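Local coordinates for protein extracellular ligand-binding receptor (Desulfitobacterium hafniense, PDB 4MLC) that probably captures a small solute, perhaps an amino acid, outside the membrane for transport, as do other leucine-binding-family receptors, and binds calcium, at residues Q140-M145 / G197-F202; A229-D234 / V254-N259. All coordinates share one frame; numbering follows the deposited sequence. Where two conformers were deposited one is given.

Contact 1. Residues Q140-M145 / G197-F202; sequences QGHERM and GMDGIF. With CA (calcium ion), chain B.
D199 turns its carboxylate back onto the start of strand 144-149, where E143 and R144 offer their backbone N-H groups. The contact joins the N-terminal ends of two adjacent strands in the parallel part of a mixed sheet, in the periplasmic binding protein fold. One oxygen does the gripping. D199 OD1 takes E143 N at 2.9 Å on its syn lone pair, while R144 N, 3.1 Å from the same OD1, comes in from above the carboxylate plane. The backbone answers: D199 N gives a nearly straight bond (168°) to R144 O, 2.8 Å away. With chi1 at 65°, D199 CG sits between its own backbone N and carbonyl carbon, which lets the carboxylate fold back over these amides. An alanine here would remove both carboxylate oxygens and is likely to cost the E143 and R144 amides their shared acceptor. D199 OD2 lies at the edge of the H142 ring, 3.0 Å from CD2, the ring and carboxylate planes being 75° apart; behind it, H142 ND1 is tied to L137 O of helix 126-139. Water 1 bridges R144 NH2 and G197 O. Deeper in, selenomethionine M145 bends at chi3, so that its CE swings to 4.3 Å from F202 CB, with I228 and L137 packed around it. G141 and G197 each end the preceding helix in a Schellman motif. On the outer side, the E143 carboxylate reaches out to the calcium ion, held by E143 OE2 at 2.5 Å, G170 O and waters 2, 3 and 4.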
ATOM      1  N   GLN A 140     -11.856   9.957 -18.281  1.00 39.38           N
ATOM      2  CA  GLN A 140     -11.144  11.025 -18.981  1.00 24.23           C
ATOM      3  C   GLN A 140     -11.229  10.889 -20.496  1.00 32.50           C
ATOM      4  O   GLN A 140     -10.812  11.779 -21.234  1.00 29.09           O
ATOM      5  CB  GLN A 140      -9.674  11.058 -18.561  1.00 23.16           C
ATOM      6  CG  GLN A 140      -9.474  11.475 -17.121  1.00 32.54           C
ATOM      7  CD  GLN A 140     -10.280  12.711 -16.799  1.00 40.61           C
ATOM      8  OE1 GLN A 140     -11.334  12.630 -16.171  1.00 43.56           O
ATOM      9  NE2 GLN A 140      -9.803  13.868 -17.256  1.00 41.55           N
ATOM     10  N   GLY A 141     -11.754   9.769 -20.965  1.00 23.86           N
ATOM     11  CA  GLY A 141     -11.834   9.540 -22.387  1.00 24.30           C
ATOM     12  C   GLY A 141     -10.673   8.753 -22.985  1.00 34.25           C
ATOM     13  O   GLY A 141     -10.529   8.681 -24.205  1.00 36.38           O
ATOM     14  N   HIS A 142      -9.842   8.147 -22.153  1.00 21.39           N
ATOM     15  CA  HIS A 142      -8.811   7.259 -22.689  1.00 39.76           C
ATOM     16  C   HIS A 142      -9.426   6.029 -23.349  1.00 20.15           C
ATOM     17  O   HIS A 142     -10.254   5.354 -22.751  1.00 36.66           O
ATOM     18  CB  HIS A 142      -7.829   6.841 -21.596  1.00 18.91           C
ATOM     19  CG  HIS A 142      -6.825   7.898 -21.254  1.00 40.12           C
ATOM     20  ND1 HIS A 142      -7.101   8.938 -20.388  1.00 42.86           N
ATOM     21  CD2 HIS A 142      -5.549   8.083 -21.670  1.00 26.04           C
ATOM     22  CE1 HIS A 142      -6.034   9.708 -20.277  1.00 42.04           C
ATOM     23  NE2 HIS A 142      -5.079   9.210 -21.039  1.00 36.99           N
ATOM     24  N   GLU A 143      -9.023   5.742 -24.581  1.00 30.73           N
ATOM     25  CA  GLU A 143      -9.614   4.631 -25.316  1.00 20.79           C
ATOM     26  C   GLU A 143      -8.643   3.471 -25.689  1.00 20.80           C
ATOM     27  O   GLU A 143      -9.047   2.304 -25.712  1.00 22.53           O
ATOM     28  CB  GLU A 143     -10.408   5.149 -26.540  1.00 22.66           C
ATOM     29  CG  GLU A 143     -11.703   5.972 -26.210  1.00113.71           C
ATOM     30  CD  GLU A 143     -12.991   5.141 -25.933  1.00 67.19           C
ATOM     31  OE1 GLU A 143     -14.094   5.747 -25.980  1.00 65.07           O
ATOM     32  OE2 GLU A 143     -12.920   3.915 -25.657  1.00 57.89           O
ATOM     33  N   ARG A 144      -7.382   3.795 -25.967  0.54 19.56           N
ATOM     34  CA  ARG A 144      -6.420   2.796 -26.438  0.54 20.93           C
ATOM     35  C   ARG A 144      -5.081   2.957 -25.737  0.54 21.71           C
ATOM     36  O   ARG A 144      -4.431   3.991 -25.873  0.54 25.91           O
ATOM     37  CB  ARG A 144      -6.205   2.922 -27.952  0.54 20.46           C
ATOM     38  CG  ARG A 144      -7.428   2.609 -28.803  0.54 23.54           C
ATOM     39  CD  ARG A 144      -7.236   3.065 -30.250  0.54 26.68           C
ATOM     40  NE  ARG A 144      -8.417   2.810 -31.070  0.54 32.42           N
ATOM     41  CZ  ARG A 144      -9.491   3.595 -31.102  0.54 36.27           C
ATOM     42  NH1 ARG A 144     -10.514   3.278 -31.888  0.54 34.90           N
ATOM     43  NH2 ARG A 144      -9.540   4.694 -30.355  0.54 36.01           N
HETATM   44  N   MSE A 145      -4.658   1.931 -25.005  1.00 18.88           N
HETATM   45  CA  MSE A 145      -3.437   2.029 -24.195  1.00 16.20           C
HETATM   46  C   MSE A 145      -2.446   0.896 -24.277  1.00 24.36           C
HETATM   47  O   MSE A 145      -2.739  -0.203 -24.739  1.00 16.11           O
HETATM   48  CB  MSE A 145      -3.781   2.213 -22.731  1.00 30.27           C
HETATM   49  CG  MSE A 145      -4.501   3.511 -22.461  1.00 44.38           C
HETATM   50 SE   MSE A 145      -4.844   3.829 -20.564  1.00 50.71          SE
HETATM   51  CE  MSE A 145      -2.967   3.890 -19.961  1.00 71.81           C
ATOM     52  N   GLY A 197      -2.730   4.166 -32.487  1.00 36.83           N
ATOM     53  CA  GLY A 197      -3.512   5.232 -31.893  1.00 25.15           C
ATOM     54  C   GLY A 197      -3.461   5.203 -30.376  1.00 32.09           C
ATOM     55  O   GLY A 197      -4.453   5.507 -29.717  1.00 30.37           O
HETATM   56  N   MSE A 198      -2.307   4.845 -29.820  1.00 21.95           N
HETATM   57  CA  MSE A 198      -2.114   4.840 -28.368  1.00 26.62           C
HETATM   58  C   MSE A 198      -2.321   6.215 -27.728  1.00 30.16           C
HETATM   59  O   MSE A 198      -1.820   7.215 -28.225  1.00 29.66           O
HETATM   60  CB  MSE A 198      -0.726   4.337 -28.033  1.00 19.54           C
HETATM   61  CG  MSE A 198      -0.322   4.627 -26.610  1.00 84.37           C
HETATM   62 SE   MSE A 198       1.575   5.004 -26.441  0.65 27.61          SE
HETATM   63  CE  MSE A 198       2.148   3.306 -26.117  1.00 47.61           C
ATOM     64  N   ASP A 199      -3.064   6.268 -26.625  1.00 33.30           N
ATOM     65  CA  ASP A 199      -3.295   7.543 -25.948  1.00 30.71           C
ATOM     66  C   ASP A 199      -2.840   7.572 -24.475  1.00 24.29           C
ATOM     67  O   ASP A 199      -3.066   8.552 -23.759  1.00 25.17           O
ATOM     68  CB  ASP A 199      -4.744   8.034 -26.139  1.00 41.05           C
ATOM     69  CG  ASP A 199      -5.779   7.127 -25.484  1.00 53.84           C
ATOM     70  OD1 ASP A 199      -6.856   6.883 -26.099  1.00 53.83           O
ATOM     71  OD2 ASP A 199      -5.524   6.682 -24.341  1.00 53.13           O
ATOM     72  N   GLY A 200      -2.168   6.513 -24.035  1.00 21.35           N
ATOM     73  CA  GLY A 200      -1.667   6.458 -22.676  1.00 18.89           C
ATOM     74  C   GLY A 200      -0.804   5.241 -22.417  1.00 17.41           C
ATOM     75  O   GLY A 200      -0.929   4.244 -23.125  1.00 17.87           O
ATOM     76  N   ILE A 201       0.074   5.331 -21.414  1.00 15.76           N
ATOM     77  CA  ILE A 201       0.891   4.199 -20.972  1.00 15.14           C
ATOM     78  C   ILE A 201       0.799   3.932 -19.472  1.00 14.78           C
ATOM     79  O   ILE A 201       0.953   4.843 -18.655  1.00 19.34           O
ATOM     80  CB  ILE A 201       2.382   4.384 -21.308  1.00 23.99           C
ATOM     81  CG1 ILE A 201       2.564   4.608 -22.810  1.00 16.10           C
ATOM     82  CG2 ILE A 201       3.194   3.185 -20.804  1.00 15.08           C
ATOM     83  CD1 ILE A 201       3.975   4.948 -23.231  1.00 16.73           C
ATOM     84  N   PHE A 202       0.567   2.673 -19.122  1.00 14.34           N
ATOM     85  CA  PHE A 202       0.542   2.239 -17.740  1.00 14.25           C
ATOM     86  C   PHE A 202       1.828   1.492 -17.464  1.00 14.30           C
ATOM     87  O   PHE A 202       2.139   0.515 -18.127  1.00 22.87           O
ATOM     88  CB  PHE A 202      -0.645   1.308 -17.495  1.00 14.06           C
ATOM     89  CG  PHE A 202      -0.770   0.853 -16.074  1.00 28.38           C
ATOM     90  CD1 PHE A 202      -1.191   1.724 -15.095  1.00 32.51           C
ATOM     91  CD2 PHE A 202      -0.466  -0.442 -15.718  1.00 28.19           C
ATOM     92  CE1 PHE A 202      -1.302   1.316 -13.783  1.00 32.65           C
ATOM     93  CE2 PHE A 202      -0.580  -0.856 -14.415  1.00 30.39           C
ATOM     94  CZ  PHE A 202      -0.989   0.028 -13.444  1.00 34.09           C
TER
HETATM   95 CA    CA B 401     -14.379   1.866 -25.645  1.00 56.61          CA
HETATM   96  O   HOH W   1      -7.447   6.725 -29.473  1.00 63.19           O
HETATM   97  O   HOH W   2     -16.202   0.246 -25.251  1.00 41.07           O
HETATM   98  O   HOH W   3     -12.394   0.956 -26.802  1.00 33.87           O
HETATM   99  O   HOH W   4     -16.070   2.909 -24.098  1.00 44.60           O

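Contact 2. Residues A229-D234 / V254-N259; sequences AGNSWD and VGSFFN
A229 and V254 pair as neighbouring residues of two parallel strands, and the backbone bond that joins the strands runs from G255 N to A229 O, 3.1 Å long and almost straight at 174°. The V254 CA lies 3.6 Å from that same A229 O in a CA-H...O contact, so one carbonyl is used twice. This is the tight part of the contact, all of it buried. V254 spreads its two methyls over the turn that follows strand 227-229: CG1, anti to the backbone N (chi1 171°), reaches to 3.5 Å from G230 O, and CG2 packs 3.9 Å from W233 CB. The W233 indole extends past V254, and the methyl of A229 rests against one of its faces, off toward the rim.

Past A229 the two segments no longer pair as strands. The chain coils through a short 3-10 turn, with D234 N bonded to N231 O at 2.7 Å, and the contact becomes polar and less certain. N231 sends its amide across to F257, whose CE1 lies 3.9 Å from N231 OD1, the amide and ring planes 46° apart. S256 OG is modelled as donating to D234 OD2, but the separation is very short and D234 is poorly ordered, so the details of this bond are doubtful. The partly exposed D234 is also salt-bridged to K344, and the chain just past it, 236-245, could not be modelled. A sulfate, probably from the crystallisation liquor, lies close to N231, which also touches T107 of the loop before strand 119-121. Strand 341-347 continues the sheet on the other flank of V254 and S256, while helix 207-221 packs on W233 and helix 284-300 meets D234 and F257.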
ATOM      1  N   ALA A 229       1.171   5.128 -13.198  1.00 16.80           N
ATOM      2  CA  ALA A 229       1.928   4.170 -12.395  1.00 16.99           C
ATOM      3  C   ALA A 229       1.217   3.817 -11.100  1.00 25.40           C
ATOM      4  O   ALA A 229       0.181   4.389 -10.753  1.00 18.01           O
ATOM      5  CB  ALA A 229       3.329   4.687 -12.089  1.00 17.75           C
ATOM      6  N   GLY A 230       1.788   2.864 -10.381  1.00 24.09           N
ATOM      7  CA  GLY A 230       1.137   2.335  -9.207  1.00 23.77           C
ATOM      8  C   GLY A 230       1.812   2.839  -7.955  1.00 22.19           C
ATOM      9  O   GLY A 230       2.550   3.814  -7.989  1.00 22.13           O
ATOM     10  N   ASN A 231       1.555   2.133  -6.869  1.00 21.42           N
ATOM     11  CA  ASN A 231       2.020   2.471  -5.535  1.00 40.40           C
ATOM     12  C   ASN A 231       3.505   2.834  -5.415  1.00 35.18           C
ATOM     13  O   ASN A 231       3.863   3.864  -4.825  1.00 29.63           O
ATOM     14  CB  ASN A 231       1.705   1.290  -4.607  1.00 46.04           C
ATOM     15  CG  ASN A 231       1.839   1.644  -3.154  1.00 59.92           C
ATOM     16  OD1 ASN A 231       1.781   2.817  -2.785  1.00 64.50           O
ATOM     17  ND2 ASN A 231       2.019   0.634  -2.311  1.00 71.31           N
ATOM     18  N   SER A 232       4.370   2.005  -5.992  1.00 29.75           N
ATOM     19  CA  SER A 232       5.795   2.079  -5.686  1.00 29.30           C
ATOM     20  C   SER A 232       6.432   3.395  -6.122  1.00 30.59           C
ATOM     21  O   SER A 232       7.643   3.563  -6.034  1.00 35.02           O
ATOM     22  CB  SER A 232       6.539   0.910  -6.328  1.00 31.46           C
ATOM     23  OG  SER A 232       6.719   1.147  -7.710  1.00 33.59           O
ATOM     24  N   TRP A 233       5.616   4.325  -6.599  1.00 31.07           N
ATOM     25  CA  TRP A 233       6.110   5.639  -6.991  1.00 29.70           C
ATOM     26  C   TRP A 233       5.723   6.701  -5.990  1.00 38.26           C
ATOM     27  O   TRP A 233       5.964   7.881  -6.234  1.00 37.14           O
ATOM     28  CB  TRP A 233       5.571   6.054  -8.363  1.00 31.00           C
ATOM     29  CG  TRP A 233       6.042   5.200  -9.494  1.00 35.90           C
ATOM     30  CD1 TRP A 233       5.713   3.887  -9.734  1.00 33.28           C
ATOM     31  CD2 TRP A 233       6.917   5.595 -10.550  1.00 30.78           C
ATOM     32  NE1 TRP A 233       6.347   3.445 -10.871  1.00 26.23           N
ATOM     33  CE2 TRP A 233       7.088   4.472 -11.395  1.00 22.68           C
ATOM     34  CE3 TRP A 233       7.585   6.785 -10.860  1.00 38.44           C
ATOM     35  CZ2 TRP A 233       7.887   4.511 -12.536  1.00 23.94           C
ATOM     36  CZ3 TRP A 233       8.382   6.823 -11.995  1.00 40.46           C
ATOM     37  CH2 TRP A 233       8.523   5.691 -12.820  1.00 37.74           C
ATOM     38  N   ASP A 234       5.103   6.310  -4.879  1.00 47.50           N
ATOM     39  CA  ASP A 234       4.782   7.311  -3.870  1.00 57.43           C
ATOM     40  C   ASP A 234       6.045   7.732  -3.122  1.00 69.17           C
ATOM     41  O   ASP A 234       6.206   8.900  -2.777  1.00 84.50           O
ATOM     42  CB  ASP A 234       3.680   6.851  -2.911  1.00 55.37           C
ATOM     43  CG  ASP A 234       2.823   8.018  -2.404  1.00 55.26           C
ATOM     44  OD1 ASP A 234       3.385   9.101  -2.138  1.00 57.70           O
ATOM     45  OD2 ASP A 234       1.585   7.867  -2.278  1.00 56.31           O
ATOM     46  N   VAL A 254      -0.113   8.869 -10.437  1.00 20.46           N
ATOM     47  CA  VAL A 254       0.191   7.774  -9.532  1.00 19.68           C
ATOM     48  C   VAL A 254      -1.022   7.374  -8.689  1.00 33.24           C
ATOM     49  O   VAL A 254      -1.599   8.193  -7.972  1.00 19.66           O
ATOM     50  CB  VAL A 254       1.332   8.163  -8.590  1.00 19.72           C
ATOM     51  CG1 VAL A 254       1.521   7.118  -7.484  1.00 19.18           C
ATOM     52  CG2 VAL A 254       2.606   8.348  -9.381  1.00 20.34           C
ATOM     53  N   GLY A 255      -1.347   6.094  -8.707  1.00 35.97           N
ATOM     54  CA  GLY A 255      -2.377   5.559  -7.850  1.00 19.31           C
ATOM     55  C   GLY A 255      -1.809   5.092  -6.543  1.00 23.01           C
ATOM     56  O   GLY A 255      -0.980   4.229  -6.503  1.00 24.25           O
ATOM     57  N   SER A 256      -2.258   5.696  -5.462  1.00 27.30           N
ATOM     58  CA  SER A 256      -1.730   5.413  -4.151  1.00 33.53           C
ATOM     59  C   SER A 256      -2.800   5.535  -3.108  1.00 27.79           C
ATOM     60  O   SER A 256      -3.946   5.252  -3.354  1.00 29.71           O
ATOM     61  CB  SER A 256      -0.600   6.372  -3.821  1.00 36.81           C
ATOM     62  OG  SER A 256       0.114   5.945  -2.678  1.00 43.30           O
ATOM     63  N   PHE A 257      -2.400   5.959  -1.925  1.00 26.28           N
ATOM     64  CA  PHE A 257      -3.329   6.161  -0.834  1.00 28.35           C
ATOM     65  C   PHE A 257      -2.829   7.222   0.105  1.00 28.24           C
ATOM     66  O   PHE A 257      -1.679   7.590   0.065  1.00 22.22           O
ATOM     67  CB  PHE A 257      -3.636   4.862  -0.070  1.00 20.03           C
ATOM     68  CG  PHE A 257      -2.435   4.131   0.407  1.00 31.30           C
ATOM     69  CD1 PHE A 257      -1.929   3.090  -0.319  1.00 34.99           C
ATOM     70  CD2 PHE A 257      -1.827   4.466   1.591  1.00 19.79           C
ATOM     71  CE1 PHE A 257      -0.822   2.410   0.115  1.00 35.13           C
ATOM     72  CE2 PHE A 257      -0.724   3.801   2.027  1.00 28.78           C
ATOM     73  CZ  PHE A 257      -0.221   2.767   1.294  1.00 32.66           C
ATOM     74  N   PHE A 258      -3.734   7.687   0.951  1.00 29.74           N
ATOM     75  CA  PHE A 258      -3.541   8.793   1.875  1.00 28.05           C
ATOM     76  C   PHE A 258      -3.512  10.164   1.246  1.00 20.50           C
ATOM     77  O   PHE A 258      -2.610  10.514   0.551  1.00 20.27           O
ATOM     78  CB  PHE A 258      -2.309   8.628   2.735  1.00 24.42           C
ATOM     79  CG  PHE A 258      -2.097   9.765   3.679  1.00 23.62           C
ATOM     80  CD1 PHE A 258      -3.067  10.101   4.588  1.00 20.78           C
ATOM     81  CD2 PHE A 258      -0.951  10.509   3.633  1.00 23.56           C
ATOM     82  CE1 PHE A 258      -2.890  11.142   5.450  1.00 25.78           C
ATOM     83  CE2 PHE A 258      -0.763  11.544   4.501  1.00 23.35           C
ATOM     84  CZ  PHE A 258      -1.736  11.862   5.410  1.00 26.88           C
ATOM     85  N   ASN A 259      -4.518  10.948   1.540  1.00 30.46           N
ATOM     86  CA  ASN A 259      -4.561  12.319   1.112  1.00 28.72           C
ATOM     87  C   ASN A 259      -4.368  13.249   2.301  1.00 32.22           C
ATOM     88  O   ASN A 259      -5.204  13.316   3.170  1.00 25.99           O
ATOM     89  CB  ASN A 259      -5.891  12.602   0.436  1.00 23.36           C
ATOM     90  CG  ASN A 259      -5.910  13.921  -0.251  1.00 27.13           C
ATOM     91  OD1 ASN A 259      -4.979  14.681  -0.153  1.00 27.97           O
ATOM     92  ND2 ASN A 259      -6.966  14.199  -0.940  1.00 25.75           N
TER

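In the fold
Going from the N terminus, the chain first builds a five-stranded parallel sheet and then enters a second sheet, to which both contacts belong. Contact 1 closes first: after strand 144-149 the chain runs out through helix 153-168, edge strand 172-177 and helix 183-196 before strand 200-204 comes in beside its start. Helix 207-221 and strand 227-229 follow, and contact 2 then closes a shorter excursion, with no helix modelled and residues 236-245 missing, that returns as strand 253-257. The two loops neither nest nor cross. Their centres are 20 Å apart, contact 1 at the outer calcium-bearing end and contact 2 near the middle of the molecule, with strands 200-204 and 227-229 joining them.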